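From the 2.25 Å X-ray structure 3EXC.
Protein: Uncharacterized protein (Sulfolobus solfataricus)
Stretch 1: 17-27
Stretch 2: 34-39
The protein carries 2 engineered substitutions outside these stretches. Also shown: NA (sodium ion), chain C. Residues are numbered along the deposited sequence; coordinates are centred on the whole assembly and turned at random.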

# COMPACT_ATOMS: atom_id res chain seq x y z
N LYS A 17 -11.71 12.40 6.69
CA LYS A 17 -10.55 11.92 7.42
C LYS A 17 -9.46 11.50 6.47
O LYS A 17 -8.30 11.75 6.75
CB LYS A 17 -10.89 10.73 8.33
CG LYS A 17 -11.76 11.05 9.53
CD LYS A 17 -11.74 9.88 10.49
CE LYS A 17 -13.14 9.45 10.92
NZ LYS A 17 -13.62 10.14 12.14
N ARG A 18 -9.83 10.88 5.35
CA ARG A 18 -8.82 10.50 4.36
C ARG A 18 -7.97 11.68 3.87
O ARG A 18 -6.76 11.57 3.76
CB ARG A 18 -9.39 9.72 3.15
CG ARG A 18 -8.32 9.36 2.05
CD ARG A 18 -8.69 8.18 1.12
NE ARG A 18 -9.98 8.51 0.56
CZ ARG A 18 -11.14 8.24 1.17
NH1 ARG A 18 -11.12 7.58 2.33
NH2 ARG A 18 -12.31 8.59 0.65
N ASN A 19 -8.55 12.83 3.57
CA ASN A 19 -7.62 13.85 3.12
C ASN A 19 -6.99 14.71 4.18
O ASN A 19 -5.94 15.28 3.90
CB ASN A 19 -8.20 14.70 2.03
CG ASN A 19 -9.60 15.02 2.27
OD1 ASN A 19 -10.27 15.51 1.37
ND2 ASN A 19 -10.07 14.75 3.49
N LYS A 20 -7.57 14.79 5.38
CA LYS A 20 -6.79 15.24 6.53
C LYS A 20 -5.50 14.43 6.65
O LYS A 20 -4.42 15.00 6.83
CB LYS A 20 -7.58 15.07 7.78
CG LYS A 20 -7.05 15.88 8.95
CD LYS A 20 -8.01 15.80 10.18
CE LYS A 20 -8.00 17.05 10.97
NZ LYS A 20 -9.07 17.03 12.01
N LEU A 21 -5.61 13.11 6.56
CA LEU A 21 -4.42 12.21 6.67
C LEU A 21 -3.43 12.46 5.53
O LEU A 21 -2.28 12.69 5.79
CB LEU A 21 -4.83 10.74 6.71
CG LEU A 21 -3.68 9.74 6.89
CD1 LEU A 21 -3.01 9.92 8.22
CD2 LEU A 21 -4.23 8.32 6.75
N ALA A 22 -3.93 12.48 4.28
CA ALA A 22 -3.10 12.79 3.10
C ALA A 22 -2.39 14.10 3.32
O ALA A 22 -1.18 14.20 3.09
CB ALA A 22 -3.91 12.83 1.82
N ASN A 23 -3.11 15.10 3.81
CA ASN A 23 -2.53 16.44 4.04
C ASN A 23 -1.43 16.40 5.06
O ASN A 23 -0.40 17.05 4.88
CB ASN A 23 -3.57 17.47 4.54
CG ASN A 23 -4.51 17.94 3.44
OD1 ASN A 23 -4.32 17.60 2.24
ND2 ASN A 23 -5.55 18.66 3.83
N ASN A 24 -1.68 15.67 6.15
CA ASN A 24 -0.67 15.53 7.20
C ASN A 24 0.56 14.71 6.88
O ASN A 24 1.68 15.06 7.26
CB ASN A 24 -1.31 15.09 8.48
CG ASN A 24 -1.92 16.27 9.21
OD1 ASN A 24 -3.11 16.61 9.00
ND2 ASN A 24 -1.09 16.97 10.00
N LEU A 25 0.35 13.61 6.18
CA LEU A 25 1.48 12.87 5.59
C LEU A 25 2.37 13.76 4.66
O LEU A 25 3.57 13.66 4.73
CB LEU A 25 0.96 11.58 4.88
CG LEU A 25 0.14 10.56 5.68
CD1 LEU A 25 -0.30 9.40 4.77
CD2 LEU A 25 0.98 10.04 6.82
N LYS A 26 1.80 14.62 3.80
CA LYS A 26 2.64 15.52 3.00
C LYS A 26 3.43 16.42 3.97
O LYS A 26 4.64 16.59 3.82
CB LYS A 26 1.85 16.42 2.05
CG LYS A 26 1.19 15.69 0.91
CD LYS A 26 0.30 16.70 0.11
CE LYS A 26 -1.09 16.10 -0.38
NZ LYS A 26 -1.11 15.18 -1.60
N LYS A 27 2.74 16.97 4.98
CA LYS A 27 3.39 17.92 5.89
C LYS A 27 4.62 17.32 6.55
O LYS A 27 5.61 18.02 6.73
CB LYS A 27 2.44 18.46 6.96
CG LYS A 27 1.41 19.49 6.47
CD LYS A 27 0.45 19.95 7.62
CE LYS A 27 1.07 19.75 9.02
NZ LYS A 27 0.71 20.85 9.99
N GLN A 34 0.16 6.88 -4.60
CA GLN A 34 -1.14 6.41 -5.15
C GLN A 34 -2.20 7.02 -4.34
O GLN A 34 -1.91 7.58 -3.31
CB GLN A 34 -1.38 4.96 -4.79
CG GLN A 34 -0.69 4.03 -5.55
CD GLN A 34 -1.20 2.65 -5.36
OE1 GLN A 34 -2.32 2.43 -4.87
NE2 GLN A 34 -0.43 1.69 -5.88
N ARG A 35 -3.44 6.78 -4.71
CA ARG A 35 -4.56 7.34 -3.96
C ARG A 35 -4.53 7.09 -2.42
O ARG A 35 -4.99 7.92 -1.61
CB ARG A 35 -5.89 6.85 -4.53
CG ARG A 35 -6.96 6.73 -3.54
CD ARG A 35 -8.20 6.10 -4.14
NE ARG A 35 -9.04 5.70 -3.03
CZ ARG A 35 -9.99 6.47 -2.50
NH1 ARG A 35 -10.22 7.67 -3.02
NH2 ARG A 35 -10.69 6.04 -1.47
N SER A 36 -4.03 5.95 -1.99
CA SER A 36 -4.03 5.80 -0.51
C SER A 36 -2.68 5.28 -0.01
O SER A 36 -2.65 4.39 0.82
CB SER A 36 -5.21 4.92 -0.07
OG SER A 36 -6.45 5.63 -0.17
N ALA A 37 -1.58 5.81 -0.54
CA ALA A 37 -0.26 5.29 -0.20
C ALA A 37 0.73 6.41 -0.36
O ALA A 37 0.62 7.22 -1.26
CB ALA A 37 0.09 4.09 -1.09
N PHE A 38 1.66 6.49 0.55
CA PHE A 38 2.69 7.51 0.54
C PHE A 38 4.01 6.80 0.83
O PHE A 38 3.99 5.71 1.44
CB PHE A 38 2.45 8.50 1.69
CG PHE A 38 1.51 9.61 1.35
CD1 PHE A 38 1.99 10.89 1.13
CD2 PHE A 38 0.13 9.36 1.24
CE1 PHE A 38 1.08 11.94 0.81
CE2 PHE A 38 -0.80 10.35 0.90
CZ PHE A 38 -0.34 11.65 0.69
N GLU A 39 5.14 7.38 0.41
CA GLU A 39 6.47 6.86 0.81
C GLU A 39 7.34 8.01 1.25
O GLU A 39 7.07 9.16 0.88
CB GLU A 39 7.17 6.05 -0.32
CG GLU A 39 7.23 6.81 -1.68
CD GLU A 39 8.44 7.77 -1.84
OE1 GLU A 39 9.39 7.62 -1.02
OE2 GLU A 39 8.43 8.63 -2.81
NA NA C . -4.24 2.98 -3.19
O HOH W 1 -4.03 1.41 -0.86
O HOH W 2 -6.96 2.89 -3.14

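Residues 17-27 form a continuous piece of helix, evidenced by an unbroken i to i+4 ladder that runs from Leu21 N bonded to Lys17 O (3.0 Å) through to Lys27 N bonded to Asn23 O (3.1 Å). The second stretch starts with a tight turn, where two weak backbone bonds pair Gln34 N with Ala37 O (3.4 Å) and Ala37 N with Gln34 O (3.3 Å), and then extends as a strand through Ala37, Phe38 and Glu39. Helix and strand axes run almost parallel, 6° apart in direction and 9.7 Å apart at closest approach. The register is set by two CA pairs: Ala22 CA lies 7.9 Å from Ser36 CA, and Leu25 CA lies 7.5 Å from Phe38 CA. No hydrogen bond crosses between the stretches, so the 302 Å² of buried surface comes from packing.

Phe38 has the largest share of any residue, with 108 Å² covered by the helix. Strand alternation explains its orientation: the CA-to-CB bond of Phe38 points toward the helix, while that of Ala37 points away. With chi1 at -86° (m) and chi2 at -106°, the ring meets three helix residues. Leu25 covers one face: its CB sits 4.0 Å from the centroid of the Phe38 ring, only 12° off the normal, which is the geometry of a CH-pi contact. The m,t rotamer of Leu25 (-57°, 178°) then carries Leu25 CD1 to 3.6 Å from Phe38 CD2, so the same side chain also touches the ring near its root. At the far end, Phe38 CZ lies 3.9 Å from Ala22 CB and 3.6 Å from Ala22 O. The methyl of Ala22 points sideways and is short, yet it suffices for an apolar contact, while Ala22 O already accepts a hydrogen bond from Lys26 N at 3.1 Å in the helix ladder.

Lys26 meets the ring differently. Lys26 CG approaches Phe38 CE1 to 3.8 Å near the ring plane, at the edge. Chi1 of -69° (m) and chi2 of 174° (t) lay the aliphatic root of this exposed side chain beside the ring.

At the other end of the interface, Arg18 points toward the second stretch, with chi1 and chi2 both t and chi3 turned to 54° (p). This path brings Arg18 CD to 3.6 Å from Ser36 OG and Arg18 NE to 3.3 Å from Arg35 NH2. The latter pair comprises two donors and like charges, so it is a close approach without a hydrogen bond. Arg35 NH2 lies over one face of the Arg18 guanidinium, and Arg18 CD over one face of that of Arg35. Arg35 leaves its backbone sideways, but chi2 and chi3 near t extend it until its end comes nearer the helix.

Gln34 makes no helix contact; its OE1 instead binds the sodium ion at 2.6 Å.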